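Local coordinates for putative acetyltransferase Sthe_0691 (Sphaerobacter thermophilus, PDB 3SHP) that probably transfers an acetyl group from acetyl-CoA to an acceptor, as a putative acetyltransferase of the GNAT family, at the interface of chains A and B. Coordinates in Å, arbitrary orientation; residue numbers count along the deposited sequence, not the author numbering. Chains: chain A/B, Putative acetyltransferase Sthe_0691.

Contacts 1 and 2 belong to one two-fold symmetric interface between two copies, with the centres of their C-alpha atoms about 11 Å apart. A:Val146 on strand 143-148 is common to both, and strand 158-167 serves both, through A:Gln165 in contact 1 and A:Leu162 in contact 2. Contact 1 lies at the symmetry axis, where A:Gln165 meets B:Gln165 and the residues around it pair with unlike neighbours. Contact 2 is off the axis, where strands 143-148 and 158-167 meet a different part of the partner, and has a twin. The deposited assembly holds eight copies; the structure alone does not show that this pairing is the biological dimer.

Contact 1: the interface of chains A and B. Residues chain A 121, 123, 146, 165; chain B 121, 123, 146, 165.
Strands 121-127, 143-148 and 158-167 of chain A meet the same three strands of chain B, and A:Gln165 touches B:Gln165 at the middle. The two glutamines reach for each other tip to tip across the two-fold axis, their amide planes turned 71° apart. In each, CG stands anti to the carbonyl carbon (chi1 -51°) and the chain runs on extended, which carries the amide out to the axis. As modelled, the two carbonyl oxygens are only 2.8 Å apart, A:Gln165 OE1 to B:Gln165 OE1, and both can only accept, so this detail is doubtful; turning one amide end for end could set an N-H against the oxygen, at the price of exact two-fold symmetry. The bond from A:Gln165 NE2 to B:Gln165 OE1, 3.1 Å, is weak and bent, as is its twin. Within each chain a threonine steadies the amide: the hydroxyl A:Thr123 OG1 gives a hydrogen bond to A:Gln165 OE1 at 3.2 Å, its oxygen tilted 26° from the carbonyl plane. Putting a leucine in place of A:Gln165 would probably leave that hydroxyl without its acceptor and B:Gln165 without a polar mate across the axis. Apolar contacts flank the amides. The methyl A:Val121 CG2 packs 3.8 Å from the amide nitrogen B:Gln165 NE2, which is a contact and not a bond. The threonine turns its other branch to the partner: with OG1 beside its own backbone N, A:Thr123 CG2 points across and meets B:Val146 CG2 methyl to methyl at 3.8 Å.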
loop_
_atom_site.group_PDB
_atom_site.type_symbol
_atom_site.label_atom_id
_atom_site.label_comp_id
_atom_site.label_asym_id
_atom_site.label_seq_id
_atom_site.Cartn_x
_atom_site.Cartn_y
_atom_site.Cartn_z
ATOM N N VAL A 121 35.391 -9.251 -2.975
ATOM C CA VAL A 121 34.095 -9.064 -3.622
ATOM C C VAL A 121 33.562 -7.635 -3.460
ATOM O O VAL A 121 33.476 -7.125 -2.340
ATOM C CB VAL A 121 33.053 -10.106 -3.083
ATOM C CG1 VAL A 121 33.138 -10.239 -1.557
ATOM C CG2 VAL A 121 31.623 -9.784 -3.544
ATOM N N THR A 123 30.094 -5.435 -4.455
ATOM C CA THR A 123 28.687 -5.589 -4.785
ATOM C C THR A 123 28.045 -4.215 -5.010
ATOM O O THR A 123 28.296 -3.282 -4.242
ATOM C CB THR A 123 27.950 -6.248 -3.598
ATOM O OG1 THR A 123 28.686 -7.391 -3.154
ATOM C CG2 THR A 123 26.639 -6.717 -3.994
ATOM N N VAL A 146 22.372 -11.231 -9.024
ATOM C CA VAL A 146 21.061 -11.457 -8.426
ATOM C C VAL A 146 20.061 -10.484 -9.049
ATOM O O VAL A 146 20.417 -9.347 -9.378
ATOM C CB VAL A 146 21.094 -11.242 -6.852
ATOM C CG1 VAL A 146 19.779 -11.624 -6.177
ATOM C CG2 VAL A 146 22.221 -12.048 -6.194
ATOM N N GLN A 165 28.209 -7.722 -9.176
ATOM C CA GLN A 165 29.367 -8.114 -8.387
ATOM C C GLN A 165 30.580 -8.343 -9.256
ATOM O O GLN A 165 30.474 -8.825 -10.382
ATOM C CB GLN A 165 29.117 -9.420 -7.654
ATOM C CG GLN A 165 27.846 -9.473 -6.865
ATOM C CD GLN A 165 27.936 -10.491 -5.770
ATOM O OE1 GLN A 165 27.793 -10.146 -4.598
ATOM N NE2 GLN A 165 28.231 -11.746 -6.132
ATOM N N VAL B 121 31.062 -18.347 -6.745
ATOM C CA VAL B 121 30.215 -17.644 -5.785
ATOM C C VAL B 121 28.821 -18.273 -5.665
ATOM O O VAL B 121 28.134 -18.462 -6.672
ATOM C CB VAL B 121 30.105 -16.124 -6.155
ATOM C CG1 VAL B 121 29.880 -15.933 -7.661
ATOM C CG2 VAL B 121 29.028 -15.405 -5.328
ATOM N N THR B 123 25.192 -17.526 -3.632
ATOM C CA THR B 123 24.431 -16.472 -2.985
ATOM C C THR B 123 23.097 -17.025 -2.471
ATOM O O THR B 123 22.429 -17.785 -3.178
ATOM C CB THR B 123 24.101 -15.369 -4.016
ATOM O OG1 THR B 123 25.284 -15.023 -4.740
ATOM C CG2 THR B 123 23.639 -14.164 -3.360
ATOM N N VAL B 146 25.131 -8.498 2.076
ATOM C CA VAL B 146 24.256 -7.364 1.797
ATOM C C VAL B 146 23.057 -7.424 2.742
ATOM O O VAL B 146 22.587 -8.513 3.087
ATOM C CB VAL B 146 23.744 -7.379 0.293
ATOM C CG1 VAL B 146 22.955 -6.124 -0.074
ATOM C CG2 VAL B 146 24.904 -7.524 -0.699
ATOM N N GLN B 165 26.668 -15.069 1.149
ATOM C CA GLN B 165 27.529 -15.515 0.065
ATOM C C GLN B 165 28.721 -16.286 0.582
ATOM O O GLN B 165 29.260 -15.983 1.645
ATOM C CB GLN B 165 28.089 -14.338 -0.714
ATOM C CG GLN B 165 27.075 -13.336 -1.169
ATOM C CD GLN B 165 27.575 -12.563 -2.350
ATOM O OE1 GLN B 165 26.952 -12.590 -3.410
ATOM N NE2 GLN B 165 28.737 -11.913 -2.201
#

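Contact 2: the interface of chains A and B. Residues chain A 144, 146-147, 162; chain B 55, 59, 77, 79.
Strands 143-148 and 158-167 of chain A meet strands 59-66 and 72-80 of chain B and the loop holding B:Trp55, with A:Arg147 laid against B:Trp55, B:Arg77 and B:Glu79. The protein is probably a GNAT-family acetyltransferase. A:Arg147 has CG anti to its backbone N (chi1 178°) and runs straight before bending at chi3 (57°), which sends the guanidinium toward B:Trp59. Its methylene CD lies over B:Trp55 CE3 at 3.8 Å, and A:Leu162 CD1 comes to the same side of the indole, 4.0 Å from B:Trp55 CZ2. A:Ala144 CB meets the distal ring carbon B:Trp55 CH2 at 3.8 Å. This indole is poorly ordered, so its exact pose is less certain than its place.

Farther along, A:Arg147 NH2 makes a cation-pi contact over the five-membered ring of B:Trp59, 4.5 Å from the centroid. B:Arg77 NH2 sits over the same face, toward the rim, and the two guanidiniums, with planes 72° apart, bring A:Arg147 NH2 and B:Arg77 NH2 to 3.2 Å. The likely repulsion would be eased by B:Glu79, whose OE1 forms a long salt bridge with B:Arg77 NH2 at 3.9 Å; its OE2, 4.7 Å from A:Arg147 NE, is not in contact but may still attract the guanidinium. B:Trp59 also lines the pocket holding meso-tartaric acid, which may come from crystallisation.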
loop_
_atom_site.group_PDB
_atom_site.type_symbol
_atom_site.label_atom_id
_atom_site.label_comp_id
_atom_site.label_asym_id
_atom_site.label_seq_id
_atom_site.Cartn_x
_atom_site.Cartn_y
_atom_site.Cartn_z
ATOM N N ALA A 144 26.101 -9.176 -13.491
ATOM C CA ALA A 144 24.866 -9.319 -12.728
ATOM C C ALA A 144 24.874 -10.668 -12.022
ATOM O O ALA A 144 25.275 -11.672 -12.596
ATOM C CB ALA A 144 23.641 -9.186 -13.620
ATOM N N VAL A 146 22.372 -11.231 -9.024
ATOM C CA VAL A 146 21.061 -11.457 -8.426
ATOM C C VAL A 146 20.061 -10.484 -9.049
ATOM O O VAL A 146 20.417 -9.347 -9.378
ATOM C CB VAL A 146 21.094 -11.242 -6.852
ATOM C CG1 VAL A 146 19.779 -11.624 -6.177
ATOM C CG2 VAL A 146 22.221 -12.048 -6.194
ATOM N N ARG A 147 18.821 -10.926 -9.208
ATOM C CA ARG A 147 17.766 -10.055 -9.705
ATOM C C ARG A 147 16.533 -10.168 -8.832
ATOM O O ARG A 147 16.076 -11.265 -8.528
ATOM C CB ARG A 147 17.399 -10.397 -11.148
ATOM C CG ARG A 147 16.263 -9.530 -11.707
ATOM C CD ARG A 147 15.842 -10.008 -13.084
ATOM N NE ARG A 147 15.446 -11.411 -12.987
ATOM C CZ ARG A 147 14.202 -11.836 -12.727
ATOM N NH1 ARG A 147 13.206 -10.954 -12.596
ATOM N NH2 ARG A 147 13.962 -13.143 -12.629
ATOM N N LEU A 162 18.864 -4.996 -9.742
ATOM C CA LEU A 162 19.927 -5.940 -10.084
ATOM C C LEU A 162 21.060 -5.796 -9.074
ATOM O O LEU A 162 21.390 -4.692 -8.627
ATOM C CB LEU A 162 20.451 -5.734 -11.518
ATOM C CG LEU A 162 19.457 -5.696 -12.715
ATOM C CD1 LEU A 162 20.168 -5.601 -14.089
ATOM C CD2 LEU A 162 18.475 -6.871 -12.753
ATOM N N TRP B 55 16.470 -13.142 -19.592
ATOM C CA TRP B 55 16.534 -13.207 -18.140
ATOM C C TRP B 55 15.799 -14.423 -17.560
ATOM O O TRP B 55 16.058 -14.837 -16.415
ATOM C CB TRP B 55 16.018 -11.901 -17.539
ATOM C CG TRP B 55 17.019 -10.774 -17.599
ATOM C CD1 TRP B 55 17.104 -9.792 -18.558
ATOM C CD2 TRP B 55 18.083 -10.517 -16.667
ATOM N NE1 TRP B 55 18.150 -8.944 -18.274
ATOM C CE2 TRP B 55 18.766 -9.362 -17.120
ATOM C CE3 TRP B 55 18.533 -11.154 -15.497
ATOM C CZ2 TRP B 55 19.872 -8.826 -16.438
ATOM C CZ3 TRP B 55 19.634 -10.617 -14.817
ATOM C CH2 TRP B 55 20.286 -9.466 -15.292
ATOM N N TRP B 59 17.434 -19.323 -14.593
ATOM C CA TRP B 59 16.867 -19.868 -13.336
ATOM C C TRP B 59 16.052 -21.169 -13.398
ATOM O O TRP B 59 15.577 -21.553 -14.470
ATOM C CB TRP B 59 16.133 -18.779 -12.542
ATOM C CG TRP B 59 15.042 -18.040 -13.274
ATOM C CD1 TRP B 59 15.169 -17.233 -14.390
ATOM C CD2 TRP B 59 13.661 -18.004 -12.908
ATOM N NE1 TRP B 59 13.939 -16.722 -14.738
ATOM C CE2 TRP B 59 12.998 -17.179 -13.845
ATOM C CE3 TRP B 59 12.909 -18.615 -11.893
ATOM C CZ2 TRP B 59 11.619 -16.939 -13.783
ATOM C CZ3 TRP B 59 11.543 -18.373 -11.836
ATOM C CH2 TRP B 59 10.915 -17.542 -12.775
ATOM N N ARG B 77 14.417 -21.715 -5.488
ATOM C CA ARG B 77 14.703 -21.134 -6.797
ATOM C C ARG B 77 16.206 -20.891 -6.934
ATOM O O ARG B 77 16.801 -20.217 -6.097
ATOM C CB ARG B 77 13.956 -19.807 -6.948
ATOM C CG ARG B 77 13.768 -19.314 -8.385
ATOM C CD ARG B 77 12.928 -18.007 -8.433
ATOM N NE ARG B 77 13.318 -17.120 -9.552
ATOM C CZ ARG B 77 14.401 -16.327 -9.560
ATOM N NH1 ARG B 77 15.208 -16.278 -8.504
ATOM N NH2 ARG B 77 14.685 -15.572 -10.623
ATOM N N GLU B 79 18.960 -19.301 -9.475
ATOM C CA GLU B 79 19.246 -18.487 -10.669
ATOM C C GLU B 79 20.764 -18.490 -10.917
ATOM O O GLU B 79 21.546 -18.239 -9.994
ATOM C CB GLU B 79 18.685 -17.054 -10.507
ATOM C CG GLU B 79 18.908 -16.136 -11.721
ATOM C CD GLU B 79 18.870 -14.615 -11.419
ATOM O OE1 GLU B 79 18.312 -14.199 -10.360
ATOM O OE2 GLU B 79 19.396 -13.835 -12.274
#